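Local coordinates for protein endopolygalacturonase (Chondrostereum purpureum, PDB 1K5C) that probably hydrolyses internal alpha-1,4 linkages between galacturonic acid units of pectic polygalacturonan in the plant cell wall, at residues 30-35 and 54-59; 96-101 and 118-123. One frame throughout, in Å; residues are numbered along the deposited sequence.

Contact 1 of 2, residues 30-35 and 54-59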
loop_
_atom_site.group_PDB
_atom_site.type_symbol
_atom_site.label_atom_id
_atom_site.label_comp_id
_atom_site.label_asym_id
_atom_site.label_seq_id
_atom_site.Cartn_x
_atom_site.Cartn_y
_atom_site.Cartn_z
ATOM N N GLY A 30 25.655 5.494 2.000
ATOM C CA GLY A 30 26.331 4.320 1.440
ATOM C C GLY A 30 26.168 3.072 2.276
ATOM O O GLY A 30 26.800 2.038 2.003
ATOM N N ASN A 31 25.292 3.089 3.313
ATOM C CA ASN A 31 25.061 1.897 4.158
ATOM C C ASN A 31 23.588 1.535 4.201
ATOM O O ASN A 31 22.726 2.366 3.943
ATOM C CB ASN A 31 25.502 2.220 5.607
ATOM C CG ASN A 31 27.018 2.274 5.683
ATOM O OD1 ASN A 31 27.628 1.303 6.036
ATOM N ND2 ASN A 31 27.641 3.393 5.315
ATOM N N THR A 32 23.336 0.266 4.534
ATOM C CA THR A 32 21.968 -0.147 4.804
ATOM C C THR A 32 21.896 -0.801 6.176
ATOM O O THR A 32 22.945 -1.192 6.741
ATOM C CB THR A 32 21.407 -1.088 3.739
ATOM O OG1 THR A 32 22.236 -2.252 3.772
ATOM C CG2 THR A 32 21.412 -0.467 2.363
ATOM N N LEU A 33 20.684 -0.906 6.704
ATOM C CA LEU A 33 20.421 -1.516 8.029
ATOM C C LEU A 33 19.642 -2.783 7.782
ATOM O O LEU A 33 18.511 -2.731 7.330
ATOM C CB LEU A 33 19.686 -0.511 8.896
ATOM C CG LEU A 33 19.287 -1.063 10.302
ATOM C CD1 LEU A 33 20.549 -1.541 11.060
ATOM C CD2 LEU A 33 18.575 0.010 11.092
ATOM N N VAL A 34 20.289 -3.912 8.065
ATOM C CA VAL A 34 19.718 -5.242 7.792
ATOM C C VAL A 34 19.665 -6.027 9.093
ATOM O O VAL A 34 20.664 -6.222 9.761
ATOM C CB VAL A 34 20.571 -5.984 6.762
ATOM C CG1 VAL A 34 20.039 -7.406 6.499
ATOM C CG2 VAL A 34 20.573 -5.191 5.417
ATOM N N LEU A 35 18.450 -6.497 9.432
ATOM C CA LEU A 35 18.252 -7.309 10.624
ATOM C C LEU A 35 17.681 -8.661 10.240
ATOM O O LEU A 35 16.643 -8.732 9.574
ATOM C CB LEU A 35 17.298 -6.623 11.622
ATOM C CG LEU A 35 17.794 -5.307 12.220
ATOM C CD1 LEU A 35 16.651 -4.540 12.875
ATOM C CD2 LEU A 35 18.951 -5.557 13.206
ATOM N N THR A 54 21.628 9.418 0.571
ATOM C CA THR A 54 22.405 8.303 0.054
ATOM C C THR A 54 22.190 8.154 -1.442
ATOM O O THR A 54 21.155 8.560 -1.989
ATOM C CB THR A 54 22.007 7.019 0.808
ATOM O OG1 THR A 54 22.947 5.984 0.459
ATOM C CG2 THR A 54 20.582 6.565 0.519
ATOM N N THR A 55 23.155 7.508 -2.088
ATOM C CA THR A 55 23.072 7.168 -3.509
ATOM C C THR A 55 22.672 5.716 -3.690
ATOM O O THR A 55 22.452 5.313 -4.873
ATOM C CB THR A 55 24.383 7.470 -4.278
ATOM O OG1 THR A 55 25.407 6.551 -3.796
ATOM C CG2 THR A 55 24.816 8.882 -4.082
ATOM N N LEU A 56 22.572 4.912 -2.645
ATOM C CA LEU A 56 22.186 3.522 -2.797
ATOM C C LEU A 56 20.779 3.328 -3.298
ATOM O O LEU A 56 19.874 4.140 -2.968
ATOM C CB LEU A 56 22.303 2.762 -1.459
ATOM C CG LEU A 56 23.689 2.690 -0.843
ATOM C CD1 LEU A 56 23.638 1.854 0.425
ATOM C CD2 LEU A 56 24.732 2.145 -1.813
ATOM N N ASP A 57 20.559 2.217 -3.982
ATOM C CA ASP A 57 19.204 1.742 -4.191
ATOM C C ASP A 57 18.602 1.254 -2.857
ATOM O O ASP A 57 19.329 0.800 -1.951
ATOM C CB ASP A 57 19.235 0.532 -5.148
ATOM C CG ASP A 57 19.521 0.926 -6.596
ATOM O OD1 ASP A 57 19.457 2.079 -6.969
ATOM O OD2 ASP A 57 19.823 -0.030 -7.365
ATOM N N GLY A 58 17.307 1.352 -2.738
ATOM C CA GLY A 58 16.634 0.717 -1.616
ATOM C C GLY A 58 16.539 -0.785 -1.840
ATOM O O GLY A 58 16.843 -1.318 -2.919
ATOM N N PRO A 59 16.081 -1.519 -0.809
ATOM C CA PRO A 59 15.658 -0.973 0.473
ATOM C C PRO A 59 16.837 -0.533 1.330
ATOM O O PRO A 59 17.925 -1.102 1.312
ATOM C CB PRO A 59 14.993 -2.196 1.170
ATOM C CG PRO A 59 15.578 -3.381 0.483
ATOM C CD PRO A 59 15.894 -2.977 -0.926
HETATM O O HOH W 1 22.421 4.733 2.722
#
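T54 meets G30 through its hydroxyl: G30 N donates a hydrogen bond of 3.2 Å to T54 OG1, nearly straight at 165° about the hydrogen. OG1 stands anti to the backbone N of its own residue (chi1 -170°), which turns it toward the G30 backbone. Two further partners gather on this oxygen. L56 N gives it a weak bond within the loop, the geometry of an ST turn, and water 1 sits 2.6 Å from T54 OG1. The same water donates to N31 O at 2.7 Å, so one threonine hydroxyl ties together its own loop and, directly and through water, two consecutive backbone residues opposite.

L56 supplies the apolar part. With CD1 anti to CA (chi2 -177°), its extended branch rests against the G30–N31 peptide group, L56 CD1 lying 3.4 Å from G30 C and 3.5 Å from N31 N. The same methyl reaches T32 CG2 at 3.8 Å. G30 adopts a positive phi, a conformation glycine takes easily.

P59, which follows a cis peptide bond, takes part through its carbonyl, and P59 O stands 3.7 Å from T32 CG2. That methyl thus touches both L56 and P59. Just past this point the backbones pair, L33 bonding with L60 and T62.

The example illustrates how successive coils can be joined at their loops before their strands pair: two successive turns stack side by side at the surface, each leading into a parallel strand, as in the right-handed parallel beta-helix of glycoside hydrolase family 28.

Contact 2 of 2, residues 96-101 and 118-123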
loop_
_atom_site.group_PDB
_atom_site.type_symbol
_atom_site.label_atom_id
_atom_site.label_comp_id
_atom_site.label_asym_id
_atom_site.label_seq_id
_atom_site.Cartn_x
_atom_site.Cartn_y
_atom_site.Cartn_z
ATOM N N LYS A 96 15.721 8.073 -6.383
ATOM C CA LYS A 96 15.002 7.912 -5.126
ATOM C C LYS A 96 15.309 6.522 -4.558
ATOM O O LYS A 96 14.857 5.531 -5.158
ATOM C CB LYS A 96 13.473 8.039 -5.304
ATOM C CG LYS A 96 12.990 9.142 -6.254
ATOM C CD LYS A 96 13.377 10.533 -5.760
ATOM C CE LYS A 96 12.666 11.682 -6.537
ATOM N NZ LYS A 96 12.857 11.651 -8.020
ATOM N N PRO A 97 15.967 6.346 -3.416
ATOM C CA PRO A 97 16.088 5.016 -2.838
ATOM C C PRO A 97 14.687 4.464 -2.512
ATOM O O PRO A 97 13.925 5.108 -1.777
ATOM C CB PRO A 97 16.914 5.264 -1.569
ATOM C CG PRO A 97 17.694 6.557 -1.829
ATOM C CD PRO A 97 16.697 7.373 -2.664
ATOM N N HIS A 98 14.377 3.293 -3.062
ATOM C CA HIS A 98 13.033 2.745 -2.842
ATOM C C HIS A 98 13.085 1.231 -2.980
ATOM O O HIS A 98 13.952 0.722 -3.732
ATOM C CB HIS A 98 11.990 3.337 -3.802
ATOM C CG HIS A 98 12.189 2.927 -5.237
ATOM N ND1 HIS A 98 11.482 1.953 -5.903
ATOM C CD2 HIS A 98 13.127 3.415 -6.120
ATOM C CE1 HIS A 98 11.942 1.882 -7.159
ATOM N NE2 HIS A 98 12.909 2.719 -7.284
ATOM N N PRO A 99 12.207 0.506 -2.303
ATOM C CA PRO A 99 11.390 1.011 -1.174
ATOM C C PRO A 99 12.323 1.486 -0.071
ATOM O O PRO A 99 13.532 1.188 -0.063
ATOM C CB PRO A 99 10.577 -0.240 -0.769
ATOM C CG PRO A 99 11.527 -1.371 -1.056
ATOM C CD PRO A 99 12.218 -0.962 -2.348
ATOM N N PHE A 100 11.749 2.188 0.920
ATOM C CA PHE A 100 12.557 2.618 2.066
ATOM C C PHE A 100 12.806 1.428 2.988
ATOM O O PHE A 100 13.961 1.082 3.278
ATOM C CB PHE A 100 11.850 3.820 2.695
ATOM C CG PHE A 100 12.537 4.430 3.902
ATOM C CD1 PHE A 100 13.899 4.263 4.162
ATOM C CD2 PHE A 100 11.785 5.202 4.776
ATOM C CE1 PHE A 100 14.458 4.859 5.293
ATOM C CE2 PHE A 100 12.325 5.790 5.893
ATOM C CZ PHE A 100 13.688 5.613 6.171
ATOM N N LEU A 101 11.692 0.839 3.484
ATOM C CA LEU A 101 11.742 -0.343 4.327
ATOM C C LEU A 101 11.250 -1.562 3.552
ATOM O O LEU A 101 10.322 -1.463 2.754
ATOM C CB LEU A 101 10.812 -0.202 5.545
ATOM C CG LEU A 101 11.283 0.640 6.708
ATOM C CD1 LEU A 101 11.520 2.037 6.400
ATOM C CD2 LEU A 101 10.306 0.484 7.873
ATOM N N PRO A 118 11.846 8.577 0.709
ATOM C CA PRO A 118 12.201 9.180 -0.593
ATOM C C PRO A 118 11.139 8.924 -1.645
ATOM O O PRO A 118 10.861 9.842 -2.446
ATOM C CB PRO A 118 13.560 8.549 -0.933
ATOM C CG PRO A 118 14.180 8.300 0.461
ATOM C CD PRO A 118 12.968 7.800 1.287
ATOM N N ALA A 119 10.598 7.723 -1.682
ATOM C CA ALA A 119 9.500 7.359 -2.619
ATOM C C ALA A 119 8.699 6.275 -1.889
ATOM O O ALA A 119 8.174 6.533 -0.798
ATOM C CB ALA A 119 10.035 7.013 -4.000
ATOM N N GLN A 120 8.600 5.072 -2.447
ATOM C CA GLN A 120 7.710 4.084 -1.851
ATOM C C GLN A 120 8.213 3.740 -0.440
ATOM O O GLN A 120 9.408 3.529 -0.207
ATOM C CB GLN A 120 7.671 2.786 -2.698
ATOM C CG GLN A 120 7.024 2.984 -4.080
ATOM C CD GLN A 120 7.998 3.462 -5.162
ATOM O OE1 GLN A 120 9.087 3.962 -4.893
ATOM N NE2 GLN A 120 7.573 3.400 -6.433
ATOM N N ALA A 121 7.260 3.694 0.526
ATOM C CA ALA A 121 7.657 3.621 1.938
ATOM C C ALA A 121 7.937 2.208 2.413
ATOM O O ALA A 121 9.087 1.898 2.752
ATOM C CB ALA A 121 6.596 4.323 2.791
ATOM N N ILE A 122 6.913 1.361 2.497
ATOM C CA ILE A 122 7.084 0.013 3.098
ATOM C C ILE A 122 6.694 -1.062 2.072
ATOM O O ILE A 122 5.565 -1.121 1.611
ATOM C CB ILE A 122 6.233 -0.140 4.370
ATOM C CG1 ILE A 122 6.560 0.955 5.371
ATOM C CG2 ILE A 122 6.406 -1.540 4.955
ATOM C CD1 ILE A 122 5.680 0.952 6.623
ATOM N N SER A 123 7.689 -1.890 1.730
ATOM C CA SER A 123 7.470 -3.053 0.877
ATOM C C SER A 123 7.318 -4.295 1.746
ATOM O O SER A 123 8.143 -4.534 2.640
ATOM C CB SER A 123 8.680 -3.189 -0.068
ATOM O OG SER A 123 8.591 -4.395 -0.792
HETATM O O HOH W 2 11.514 5.367 -0.414
#
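H98 and Q120 lie side by side and point the same way, in neighbouring loops that run into parallel strands of the beta-helix. The histidine CB approaches A119 CB and lies 3.2 Å from Q120 OE1. H98 CG, between the backbone N and the carbonyl carbon (chi1 68°), is 3.3 Å from Q120 OE1. Further out, Q120 OE1 lies 3.3 Å from H98 ND1, at an angle too poor for a hydrogen bond, and 4.2 Å from H98 CE1. Ring and amide planes are 28° apart, and T90 holds the other end of the amide by bonding Q120 NE2. At H98, an alanine would keep the CB contacts but would probably open a gap beside Q120 OE1, where CG and ND1 of the ring now lie.

Between the backbones, water 2 donates to P97 O and Q120 O and accepts from A119 N. P99 packs its CG on S123 CB at 3.5 Å. Backbone pairing takes over: F100 N bonds Q120 O and, weakly, A121 O, while L101 N reaches A121 O at 2.9 Å. The last bond runs the other way, from S123 N to L101 O, 2.9 Å long and almost straight at 177°.

Contact 1 closes before contact 2 opens, and their centres lie about 11 Å apart on the same side of the molecule. Both feed one parallel sheet, in which strands 33-35, 61-65, 101-104 and 122-127 are consecutive neighbours, so the four segments follow one another along the beta-helix. P97 joins the two sites: its CG packs 3.4 Å from L56 O and also touches T54 CG2, while P59 CB lies near the carbonyls of P99 and F100. Contact 1 is at the surface, away from the annotated sites. Contact 2 is buried and approaches the galacturonate-binding region, the Q120 side chain being about 4 Å from that of N151.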